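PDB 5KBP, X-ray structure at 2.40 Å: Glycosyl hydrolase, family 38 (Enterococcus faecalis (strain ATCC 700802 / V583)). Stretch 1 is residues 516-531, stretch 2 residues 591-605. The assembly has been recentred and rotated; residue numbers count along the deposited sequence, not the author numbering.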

# COMPACT_ATOMS: atom_id res chain seq x y z
N ALA A 516 35.10 -20.75 25.57
CA ALA A 516 35.28 -20.72 24.13
C ALA A 516 34.96 -22.08 23.52
O ALA A 516 35.06 -23.12 24.17
CB ALA A 516 36.71 -20.32 23.77
N PHE A 517 34.57 -22.06 22.24
CA PHE A 517 34.35 -23.30 21.51
C PHE A 517 35.67 -24.05 21.33
O PHE A 517 36.70 -23.45 21.01
CB PHE A 517 33.71 -23.02 20.15
CG PHE A 517 32.40 -22.29 20.23
CD1 PHE A 517 31.25 -22.94 20.66
CD2 PHE A 517 32.30 -20.96 19.85
CE1 PHE A 517 30.04 -22.28 20.73
CE2 PHE A 517 31.10 -20.29 19.91
CZ PHE A 517 29.96 -20.95 20.35
N GLU A 518 35.63 -25.36 21.54
CA GLU A 518 36.80 -26.20 21.40
C GLU A 518 36.70 -27.04 20.14
O GLU A 518 35.61 -27.31 19.62
CB GLU A 518 36.97 -27.11 22.63
N GLY A 519 37.86 -27.46 19.64
CA GLY A 519 37.95 -28.27 18.45
C GLY A 519 38.73 -27.58 17.34
O GLY A 519 39.22 -26.46 17.49
N SER A 520 38.82 -28.28 16.22
CA SER A 520 39.56 -27.77 15.07
C SER A 520 38.71 -26.79 14.28
O SER A 520 37.49 -26.93 14.17
CB SER A 520 40.00 -28.92 14.17
OG SER A 520 40.88 -29.80 14.85
N LEU A 521 39.37 -25.78 13.72
CA LEU A 521 38.70 -24.81 12.87
C LEU A 521 38.13 -25.51 11.64
O LEU A 521 38.81 -26.32 11.00
CB LEU A 521 39.66 -23.71 12.45
CG LEU A 521 40.35 -22.95 13.60
CD1 LEU A 521 41.29 -21.89 13.05
CD2 LEU A 521 39.32 -22.33 14.52
N LEU A 522 36.87 -25.21 11.31
CA LEU A 522 36.21 -25.88 10.20
C LEU A 522 36.84 -25.52 8.86
O LEU A 522 36.80 -26.33 7.92
CB LEU A 522 34.72 -25.54 10.19
CG LEU A 522 33.88 -26.06 11.35
CD1 LEU A 522 32.43 -25.62 11.19
CD2 LEU A 522 33.98 -27.57 11.45
N ALA A 523 37.42 -24.33 8.74
CA ALA A 523 37.91 -23.82 7.47
C ALA A 523 39.43 -23.89 7.41
O ALA A 523 40.11 -23.66 8.42
CB ALA A 523 37.44 -22.39 7.23
N GLN A 524 39.95 -24.20 6.23
CA GLN A 524 41.38 -24.15 5.92
C GLN A 524 41.59 -23.05 4.89
O GLN A 524 41.51 -23.30 3.68
CB GLN A 524 41.89 -25.50 5.40
CG GLN A 524 41.79 -26.64 6.40
CD GLN A 524 40.37 -27.15 6.60
OE1 GLN A 524 39.61 -27.29 5.64
NE2 GLN A 524 40.00 -27.41 7.85
N PRO A 525 41.85 -21.81 5.32
CA PRO A 525 41.83 -20.69 4.37
C PRO A 525 42.96 -20.70 3.36
O PRO A 525 42.82 -20.06 2.30
CB PRO A 525 41.92 -19.46 5.28
CG PRO A 525 42.62 -19.96 6.50
CD PRO A 525 42.16 -21.38 6.69
N ALA A 526 44.07 -21.38 3.63
CA ALA A 526 45.19 -21.35 2.70
C ALA A 526 44.84 -22.01 1.37
O ALA A 526 45.44 -21.69 0.34
CB ALA A 526 46.41 -22.03 3.32
N THR A 527 43.86 -22.92 1.38
CA THR A 527 43.42 -23.61 0.17
C THR A 527 41.94 -23.38 -0.12
O THR A 527 41.39 -24.03 -1.02
CB THR A 527 43.71 -25.11 0.27
OG1 THR A 527 43.05 -25.64 1.43
CG2 THR A 527 45.20 -25.36 0.38
N ASN A 528 41.29 -22.48 0.61
CA ASN A 528 39.86 -22.18 0.44
C ASN A 528 39.02 -23.45 0.60
O ASN A 528 38.29 -23.87 -0.30
CB ASN A 528 39.60 -21.52 -0.92
CG ASN A 528 40.29 -20.18 -1.06
OD1 ASN A 528 40.54 -19.49 -0.06
ND2 ASN A 528 40.61 -19.79 -2.29
N GLU A 529 39.12 -24.05 1.78
CA GLU A 529 38.47 -25.32 2.05
C GLU A 529 37.76 -25.30 3.40
O GLU A 529 38.20 -24.63 4.34
CB GLU A 529 39.47 -26.48 2.01
CG GLU A 529 39.92 -26.86 0.61
CD GLU A 529 40.96 -27.96 0.60
OE1 GLU A 529 41.98 -27.83 1.32
OE2 GLU A 529 40.77 -28.96 -0.12
N MET A 530 36.66 -26.03 3.48
CA MET A 530 35.94 -26.29 4.71
C MET A 530 35.64 -27.78 4.79
O MET A 530 35.56 -28.47 3.77
CB MET A 530 34.63 -25.51 4.81
CG MET A 530 34.76 -24.01 4.70
SD MET A 530 33.16 -23.19 4.78
CE MET A 530 32.34 -23.91 3.36
N GLU A 531 35.46 -28.27 6.02
CA GLU A 531 35.03 -29.65 6.20
C GLU A 531 34.57 -29.86 7.63
O GLU A 531 35.09 -29.23 8.56
CB GLU A 531 36.14 -30.65 5.84
CG GLU A 531 37.29 -30.71 6.83
CD GLU A 531 38.39 -31.65 6.37
OE1 GLU A 531 39.20 -31.23 5.51
OE2 GLU A 531 38.43 -32.80 6.85
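Stretch 2, residues 591-605: EITNKENSPVKASYQ

A side-chain amide can stand in for a strand partner by offering a neighbouring backbone both an acceptor and a donor, and N597 of this family 38 glycosyl hydrolase illustrates the principle. Its OD1 accepts a hydrogen bond from A523 N at 3.1 Å, while its ND2 donates to A523 O, also at 3.1 Å, so that one side chain serves both polar groups of a single residue. One residue along in each stretch, the pairing passes to the main chain: L522 N donates to S598 O at 3.2 Å, and the angle of 168° at the hydrogen makes this the straightest bond of the contact. A fourth bond, from E529 N to Y604 OH at 3.2 Å, is weak, its angle being only 121°.

These bonds join two hairpin-like segments. In stretch 1, extended residues 523-524 and 529-531 flank a type I turn from Q524 to T527, with Q524 N bonded to E529 O at 2.6 Å and E529 N to Q524 O at 3.1 Å. In stretch 2, strands 591-597 and 601-605 pair with each other, as in T593 N to Q605 O at 2.9 Å, and are linked by the loop residues S598, P599 and V600. Strand 601-605 runs roughly antiparallel to strand 529-531, with a signed crossing angle of -151° and a closest axial approach of 8.5 Å. That spacing is bridged by side chains: A602 and Y604 point toward stretch 1, and A523 and M530 point toward stretch 2.

Y604 is the centre of this packing. M530 CG lies 3.4 Å from Y604 CE1 and A523 CB 3.7 Å from the same atom, while M530 SD approaches the edge of the ring, 4.9 Å from its centroid. The hydroxyl reaches the turn, where P525 CA is 3.2 Å from Y604 OH, near the ring plane. Beside the tyrosine, the small A602 allows close approach, its CB lying 3.7 Å from A523 CB and 4.0 Å from L522 CB.

Toward the start of stretch 1 the loop takes over. P599 is laid along the backbone from F517 to S520: its CB is 3.4 Å from E518 O, and its CA makes a CA-H...O contact of 3.4 Å with S520 O. L521 CD2 adds an apolar contact with P599 CD at 3.8 Å. V600 closes this end by setting CG2 over one face of the F517 ring, 3.9 Å from the centroid and almost on the ring normal.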

# COMPACT_ATOMS: atom_id res chain seq x y z
N GLU A 591 36.96 -14.05 -6.61
CA GLU A 591 37.68 -13.51 -5.46
C GLU A 591 37.12 -14.17 -4.21
O GLU A 591 36.00 -13.86 -3.78
CB GLU A 591 37.55 -11.99 -5.39
CG GLU A 591 38.27 -11.35 -4.22
CD GLU A 591 38.08 -9.85 -4.15
OE1 GLU A 591 37.43 -9.29 -5.05
OE2 GLU A 591 38.58 -9.23 -3.18
N ILE A 592 37.89 -15.07 -3.62
CA ILE A 592 37.46 -15.87 -2.48
C ILE A 592 38.11 -15.33 -1.22
O ILE A 592 39.33 -15.13 -1.19
CB ILE A 592 37.80 -17.36 -2.69
CG1 ILE A 592 37.58 -17.75 -4.15
CG2 ILE A 592 36.95 -18.23 -1.77
CD1 ILE A 592 38.16 -19.09 -4.52
N THR A 593 37.31 -15.10 -0.19
CA THR A 593 37.79 -14.57 1.08
C THR A 593 37.08 -15.27 2.22
O THR A 593 35.84 -15.33 2.23
CB THR A 593 37.57 -13.06 1.17
OG1 THR A 593 38.21 -12.41 0.06
CG2 THR A 593 38.16 -12.51 2.46
N ASN A 594 37.85 -15.80 3.17
CA ASN A 594 37.28 -16.40 4.37
C ASN A 594 36.88 -15.30 5.34
O ASN A 594 37.72 -14.50 5.77
CB ASN A 594 38.28 -17.36 5.01
CG ASN A 594 37.77 -17.95 6.31
OD1 ASN A 594 38.24 -17.60 7.40
ND2 ASN A 594 36.79 -18.84 6.21
N LYS A 595 35.59 -15.25 5.69
CA LYS A 595 35.05 -14.23 6.58
C LYS A 595 35.01 -14.68 8.03
O LYS A 595 35.45 -13.95 8.92
CB LYS A 595 33.64 -13.84 6.12
CG LYS A 595 33.60 -13.13 4.77
CD LYS A 595 34.33 -11.80 4.83
CE LYS A 595 34.30 -11.10 3.48
NZ LYS A 595 35.02 -9.79 3.53
N GLU A 596 34.49 -15.88 8.29
CA GLU A 596 34.43 -16.42 9.64
C GLU A 596 35.10 -17.79 9.67
O GLU A 596 35.05 -18.54 8.69
CB GLU A 596 32.98 -16.54 10.14
CG GLU A 596 32.30 -15.20 10.37
CD GLU A 596 30.79 -15.34 10.52
OE1 GLU A 596 30.10 -15.43 9.48
OE2 GLU A 596 30.30 -15.36 11.67
N ASN A 597 35.73 -18.10 10.80
CA ASN A 597 36.36 -19.41 10.98
C ASN A 597 36.41 -19.71 12.47
O ASN A 597 37.06 -18.98 13.23
CB ASN A 597 37.76 -19.44 10.37
CG ASN A 597 38.32 -20.85 10.28
OD1 ASN A 597 37.59 -21.83 10.49
ND2 ASN A 597 39.60 -20.97 9.95
N SER A 598 35.73 -20.77 12.88
CA SER A 598 35.66 -21.17 14.28
C SER A 598 35.45 -22.68 14.32
O SER A 598 35.16 -23.30 13.29
CB SER A 598 34.52 -20.44 15.01
OG SER A 598 33.26 -20.93 14.60
N PRO A 599 35.62 -23.29 15.49
CA PRO A 599 35.35 -24.74 15.59
C PRO A 599 33.91 -25.12 15.30
O PRO A 599 33.64 -26.31 15.05
CB PRO A 599 35.74 -25.07 17.04
CG PRO A 599 36.74 -24.03 17.40
CD PRO A 599 36.29 -22.78 16.70
N VAL A 600 32.98 -24.17 15.31
CA VAL A 600 31.56 -24.48 15.12
C VAL A 600 30.97 -23.86 13.87
O VAL A 600 29.87 -24.26 13.46
CB VAL A 600 30.73 -24.07 16.35
CG1 VAL A 600 31.24 -24.77 17.60
CG2 VAL A 600 30.75 -22.56 16.53
N LYS A 601 31.64 -22.89 13.24
CA LYS A 601 31.05 -22.20 12.11
C LYS A 601 32.14 -21.52 11.29
O LYS A 601 33.06 -20.92 11.86
CB LYS A 601 30.01 -21.16 12.58
CG LYS A 601 29.36 -20.37 11.46
CD LYS A 601 28.37 -19.36 12.02
CE LYS A 601 27.75 -18.52 10.92
NZ LYS A 601 26.77 -17.54 11.46
N ALA A 602 32.03 -21.62 9.97
CA ALA A 602 32.96 -20.98 9.06
C ALA A 602 32.20 -20.56 7.81
O ALA A 602 31.27 -21.24 7.37
CB ALA A 602 34.13 -21.90 8.69
N SER A 603 32.60 -19.43 7.23
CA SER A 603 31.94 -18.89 6.05
C SER A 603 32.97 -18.30 5.10
O SER A 603 33.98 -17.74 5.53
CB SER A 603 30.91 -17.81 6.42
OG SER A 603 31.54 -16.66 6.95
N TYR A 604 32.69 -18.43 3.81
CA TYR A 604 33.53 -17.88 2.75
C TYR A 604 32.71 -16.91 1.90
O TYR A 604 31.52 -17.12 1.68
CB TYR A 604 34.08 -18.98 1.84
CG TYR A 604 35.35 -19.64 2.35
CD1 TYR A 604 35.30 -20.58 3.37
CD2 TYR A 604 36.58 -19.33 1.80
CE1 TYR A 604 36.45 -21.19 3.84
CE2 TYR A 604 37.74 -19.94 2.25
CZ TYR A 604 37.66 -20.86 3.27
OH TYR A 604 38.81 -21.47 3.73
N GLN A 605 33.37 -15.85 1.43
CA GLN A 605 32.77 -14.92 0.48
C GLN A 605 33.33 -15.20 -0.90
O GLN A 605 34.55 -15.26 -1.09
CB GLN A 605 33.05 -13.47 0.88
CG GLN A 605 32.31 -12.45 0.02
CD GLN A 605 32.96 -11.08 0.05
OE1 GLN A 605 34.14 -10.94 -0.28
NE2 GLN A 605 32.19 -10.07 0.43